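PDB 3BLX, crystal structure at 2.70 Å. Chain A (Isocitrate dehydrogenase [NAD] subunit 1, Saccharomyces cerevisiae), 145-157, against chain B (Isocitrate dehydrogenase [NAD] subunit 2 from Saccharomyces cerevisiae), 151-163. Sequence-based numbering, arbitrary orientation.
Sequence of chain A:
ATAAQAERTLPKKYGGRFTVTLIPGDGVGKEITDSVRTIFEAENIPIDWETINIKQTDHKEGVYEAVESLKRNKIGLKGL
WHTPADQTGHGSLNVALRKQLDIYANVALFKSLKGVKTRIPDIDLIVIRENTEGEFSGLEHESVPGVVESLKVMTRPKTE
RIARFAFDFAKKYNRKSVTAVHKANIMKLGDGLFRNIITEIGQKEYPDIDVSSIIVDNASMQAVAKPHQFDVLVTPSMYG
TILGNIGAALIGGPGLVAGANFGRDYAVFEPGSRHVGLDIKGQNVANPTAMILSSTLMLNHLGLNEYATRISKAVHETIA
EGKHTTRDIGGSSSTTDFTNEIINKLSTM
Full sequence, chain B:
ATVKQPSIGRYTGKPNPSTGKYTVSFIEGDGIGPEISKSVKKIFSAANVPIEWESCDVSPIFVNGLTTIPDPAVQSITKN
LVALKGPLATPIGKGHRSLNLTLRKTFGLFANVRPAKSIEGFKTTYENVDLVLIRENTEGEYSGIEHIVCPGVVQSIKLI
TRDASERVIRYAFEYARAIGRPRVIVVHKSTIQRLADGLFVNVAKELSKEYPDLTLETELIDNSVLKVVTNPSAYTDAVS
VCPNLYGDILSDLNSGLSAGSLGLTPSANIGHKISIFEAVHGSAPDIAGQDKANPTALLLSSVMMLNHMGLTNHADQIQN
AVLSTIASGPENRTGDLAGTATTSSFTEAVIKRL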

# COMPACT_ATOMS: atom_id res chain seq x y z
N PRO A 145 26.72 -11.47 37.15
CA PRO A 145 27.15 -10.46 38.13
C PRO A 145 28.20 -9.48 37.59
O PRO A 145 29.20 -9.88 36.95
CB PRO A 145 27.72 -11.31 39.27
CG PRO A 145 27.00 -12.63 39.14
CD PRO A 145 26.90 -12.84 37.65
N GLY A 146 27.97 -8.19 37.83
CA GLY A 146 28.81 -7.14 37.29
C GLY A 146 28.56 -6.75 35.84
O GLY A 146 29.39 -6.09 35.23
N VAL A 147 27.42 -7.14 35.27
CA VAL A 147 27.09 -6.75 33.91
C VAL A 147 25.65 -6.28 33.86
O VAL A 147 24.74 -7.05 34.13
CB VAL A 147 27.27 -7.89 32.93
CG1 VAL A 147 26.74 -7.49 31.57
CG2 VAL A 147 28.74 -8.28 32.82
N VAL A 148 25.45 -5.02 33.53
CA VAL A 148 24.11 -4.52 33.41
C VAL A 148 23.77 -4.26 31.95
O VAL A 148 24.57 -3.69 31.20
CB VAL A 148 23.89 -3.25 34.23
CG1 VAL A 148 22.52 -2.69 33.92
CG2 VAL A 148 24.00 -3.56 35.69
N GLU A 149 22.59 -4.71 31.55
CA GLU A 149 22.17 -4.57 30.17
C GLU A 149 20.88 -3.79 30.09
O GLU A 149 19.95 -4.06 30.84
CB GLU A 149 22.00 -5.94 29.55
CG GLU A 149 22.12 -5.95 28.07
CD GLU A 149 21.92 -7.35 27.48
OE1 GLU A 149 20.78 -7.91 27.54
OE2 GLU A 149 22.92 -7.88 26.95
N SER A 150 20.86 -2.81 29.20
CA SER A 150 19.66 -2.00 28.93
C SER A 150 19.03 -2.38 27.58
O SER A 150 19.73 -2.59 26.59
CB SER A 150 20.01 -0.51 28.90
OG SER A 150 20.51 -0.05 30.14
N LEU A 151 17.72 -2.44 27.54
CA LEU A 151 17.00 -2.73 26.32
C LEU A 151 15.93 -1.67 26.18
O LEU A 151 14.94 -1.68 26.92
CB LEU A 151 16.33 -4.07 26.47
CG LEU A 151 17.17 -5.33 26.60
CD1 LEU A 151 16.25 -6.45 27.00
CD2 LEU A 151 17.71 -5.65 25.26
N LYS A 152 16.13 -0.74 25.25
CA LYS A 152 15.18 0.37 25.07
C LYS A 152 14.51 0.33 23.67
O LYS A 152 15.09 -0.18 22.72
CB LYS A 152 15.87 1.71 25.35
CG LYS A 152 16.33 1.92 26.83
CD LYS A 152 17.16 3.22 26.96
CE LYS A 152 17.95 3.35 28.28
NZ LYS A 152 19.00 4.44 28.20
N VAL A 153 13.28 0.83 23.54
CA VAL A 153 12.65 0.83 22.23
C VAL A 153 12.36 2.23 21.73
O VAL A 153 12.12 3.13 22.51
CB VAL A 153 11.35 0.02 22.21
CG1 VAL A 153 11.64 -1.41 22.50
CG2 VAL A 153 10.34 0.57 23.18
N MET A 154 12.43 2.40 20.42
CA MET A 154 11.99 3.60 19.73
C MET A 154 10.98 3.11 18.67
O MET A 154 11.29 2.22 17.91
CB MET A 154 13.19 4.23 19.05
CG MET A 154 12.88 5.31 18.03
SD MET A 154 13.25 6.97 18.62
CE MET A 154 14.68 6.72 19.72
N THR A 155 9.77 3.63 18.64
CA THR A 155 8.78 3.12 17.68
C THR A 155 8.21 4.19 16.79
O THR A 155 8.17 5.35 17.15
CB THR A 155 7.63 2.40 18.37
OG1 THR A 155 6.60 3.35 18.72
CG2 THR A 155 8.14 1.67 19.58
N ARG A 156 7.73 3.80 15.62
CA ARG A 156 7.35 4.83 14.67
C ARG A 156 6.08 5.60 15.04
O ARG A 156 6.03 6.81 14.88
CB ARG A 156 7.36 4.32 13.23
CG ARG A 156 6.04 4.16 12.63
CD ARG A 156 6.17 3.76 11.20
NE ARG A 156 6.80 4.79 10.38
CZ ARG A 156 7.95 4.64 9.75
NH1 ARG A 156 8.64 3.49 9.85
NH2 ARG A 156 8.41 5.63 8.99
N PRO A 157 5.07 4.91 15.59
CA PRO A 157 3.86 5.65 16.02
C PRO A 157 4.12 6.68 17.13
O PRO A 157 3.64 7.82 17.05
CB PRO A 157 2.93 4.55 16.51
CG PRO A 157 3.47 3.31 15.95
CD PRO A 157 4.95 3.48 15.85
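Chain B, residues 151-163: PGVVQSIKLITRD

Chain B residues 153-161 form an extended strand that runs antiparallel to strand 147-155 of chain A (158° between N-to-C directions; closest axis approach 4.7 Å), pairing with it across the subunit boundary. In this register Val A147 faces Thr B161 (CA-CA 4.7 Å), Leu A151 faces Ile B157 (CA-CA 5.1 Å) and Thr A155 faces Val B153 (CA-CA 4.5 Å).

The backbones join through four reciprocal hydrogen-bonded pairs, Val A148/Ile B160, Ser A150/Lys B158, Lys A152/Ser B156 and Met A154/Val B154. Examples are Val A148 N to Ile B160 O, 3.1 Å, and Met A154 N to Val B154 O, 3.0 Å; two are weak, Lys B158 N to Ser A150 O, 3.4 Å, and Lys A152 N to Ser B156 O, 3.3 Å. One hydrogen bond at each end completes the ladder, Arg B162 N to Gly A146 O and Arg A156 N to Gly B152 O, both 3.1 Å. CA-H...O contacts supplement it, as from Gln B155 CA to Lys A152 O, 3.3 Å.

Because side chains alternate between faces, the non-hydrogen-bonded pairs share one: Leu A151 CD2 packs on Ile B157 CG1 at 3.7 Å, and Val A153 CB lies 4.2 Å from Val B153 CG1. The hydrogen-bonded pairs share the other, which sets Val A148 CB against Ile B160 CG2, 4.0 Å, and carries Lys A152 and Lys B158.

Thr A155 and Thr B161 each N-cap the helix that follows. At phi/psi 81/15 a CB on Gly A146 would jam against the carbonyl O of Pro A145, so the position calls for glycine.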

# COMPACT_ATOMS: atom_id res chain seq x y z
N PRO B 151 7.81 -4.61 13.05
CA PRO B 151 8.02 -3.85 11.81
C PRO B 151 8.39 -2.36 11.92
O PRO B 151 9.20 -1.88 11.08
CB PRO B 151 6.70 -4.03 11.07
CG PRO B 151 6.25 -5.37 11.51
CD PRO B 151 6.62 -5.46 12.97
N GLY B 152 7.83 -1.64 12.90
CA GLY B 152 8.27 -0.27 13.11
C GLY B 152 9.04 0.00 14.41
O GLY B 152 8.94 1.06 15.01
N VAL B 153 9.82 -0.95 14.88
CA VAL B 153 10.33 -0.85 16.24
C VAL B 153 11.79 -1.21 16.35
O VAL B 153 12.17 -2.37 16.16
CB VAL B 153 9.53 -1.76 17.18
CG1 VAL B 153 10.01 -1.60 18.57
CG2 VAL B 153 8.05 -1.43 17.14
N VAL B 154 12.62 -0.21 16.62
CA VAL B 154 14.03 -0.47 16.82
C VAL B 154 14.25 -0.73 18.29
O VAL B 154 13.77 0.00 19.13
CB VAL B 154 14.92 0.66 16.29
CG1 VAL B 154 16.37 0.24 16.36
CG2 VAL B 154 14.56 0.99 14.84
N GLN B 155 14.94 -1.80 18.61
CA GLN B 155 15.43 -1.99 19.96
C GLN B 155 16.96 -1.82 20.02
O GLN B 155 17.67 -2.26 19.10
CB GLN B 155 15.03 -3.36 20.43
CG GLN B 155 15.48 -3.72 21.80
CD GLN B 155 15.07 -5.15 22.21
OE1 GLN B 155 15.43 -6.11 21.53
NE2 GLN B 155 14.31 -5.28 23.30
N SER B 156 17.45 -1.18 21.07
CA SER B 156 18.88 -0.92 21.24
C SER B 156 19.36 -1.75 22.41
O SER B 156 18.64 -1.90 23.38
CB SER B 156 19.11 0.56 21.54
OG SER B 156 18.75 1.37 20.43
N ILE B 157 20.57 -2.26 22.33
CA ILE B 157 21.13 -3.04 23.41
C ILE B 157 22.47 -2.42 23.75
O ILE B 157 23.33 -2.28 22.88
CB ILE B 157 21.29 -4.50 22.94
CG1 ILE B 157 19.97 -5.02 22.38
CG2 ILE B 157 21.71 -5.41 24.04
CD1 ILE B 157 20.08 -6.42 21.81
N LYS B 158 22.64 -2.03 25.00
CA LYS B 158 23.88 -1.39 25.47
C LYS B 158 24.41 -2.07 26.73
O LYS B 158 23.65 -2.50 27.59
CB LYS B 158 23.69 0.11 25.72
CG LYS B 158 23.65 0.97 24.46
CD LYS B 158 23.08 2.35 24.76
CE LYS B 158 22.43 2.98 23.51
NZ LYS B 158 21.51 4.11 23.84
N LEU B 159 25.72 -2.15 26.84
CA LEU B 159 26.34 -2.89 27.92
C LEU B 159 27.20 -1.98 28.76
O LEU B 159 27.88 -1.09 28.24
CB LEU B 159 27.26 -3.95 27.32
CG LEU B 159 27.13 -5.31 27.95
CD1 LEU B 159 25.74 -5.78 27.71
CD2 LEU B 159 28.11 -6.21 27.29
N ILE B 160 27.17 -2.21 30.07
CA ILE B 160 28.14 -1.59 30.98
C ILE B 160 28.69 -2.64 31.96
O ILE B 160 27.93 -3.43 32.50
CB ILE B 160 27.55 -0.34 31.70
CG1 ILE B 160 28.66 0.58 32.17
CG2 ILE B 160 26.74 -0.72 32.89
CD1 ILE B 160 28.16 1.65 33.12
N THR B 161 30.00 -2.68 32.17
CA THR B 161 30.59 -3.69 33.07
C THR B 161 31.36 -3.06 34.21
O THR B 161 31.91 -1.98 34.07
CB THR B 161 31.56 -4.67 32.35
OG1 THR B 161 32.73 -3.97 31.88
CG2 THR B 161 30.88 -5.40 31.19
N ARG B 162 31.39 -3.77 35.34
CA ARG B 162 32.18 -3.38 36.51
C ARG B 162 33.65 -3.21 36.13
O ARG B 162 34.26 -2.19 36.44
CB ARG B 162 32.00 -4.39 37.65
CG ARG B 162 33.21 -4.56 38.55
CD ARG B 162 32.86 -5.26 39.86
NE ARG B 162 32.38 -4.34 40.89
CZ ARG B 162 31.10 -3.98 41.04
NH1 ARG B 162 30.18 -4.46 40.20
NH2 ARG B 162 30.75 -3.14 42.01
N ASP B 163 34.22 -4.18 35.41
CA ASP B 163 35.64 -4.11 35.03
C ASP B 163 36.00 -2.83 34.28
O ASP B 163 36.92 -2.12 34.66
CB ASP B 163 36.05 -5.33 34.20
CG ASP B 163 36.15 -6.61 35.02
OD1 ASP B 163 36.06 -6.54 36.27
OD2 ASP B 163 36.33 -7.70 34.41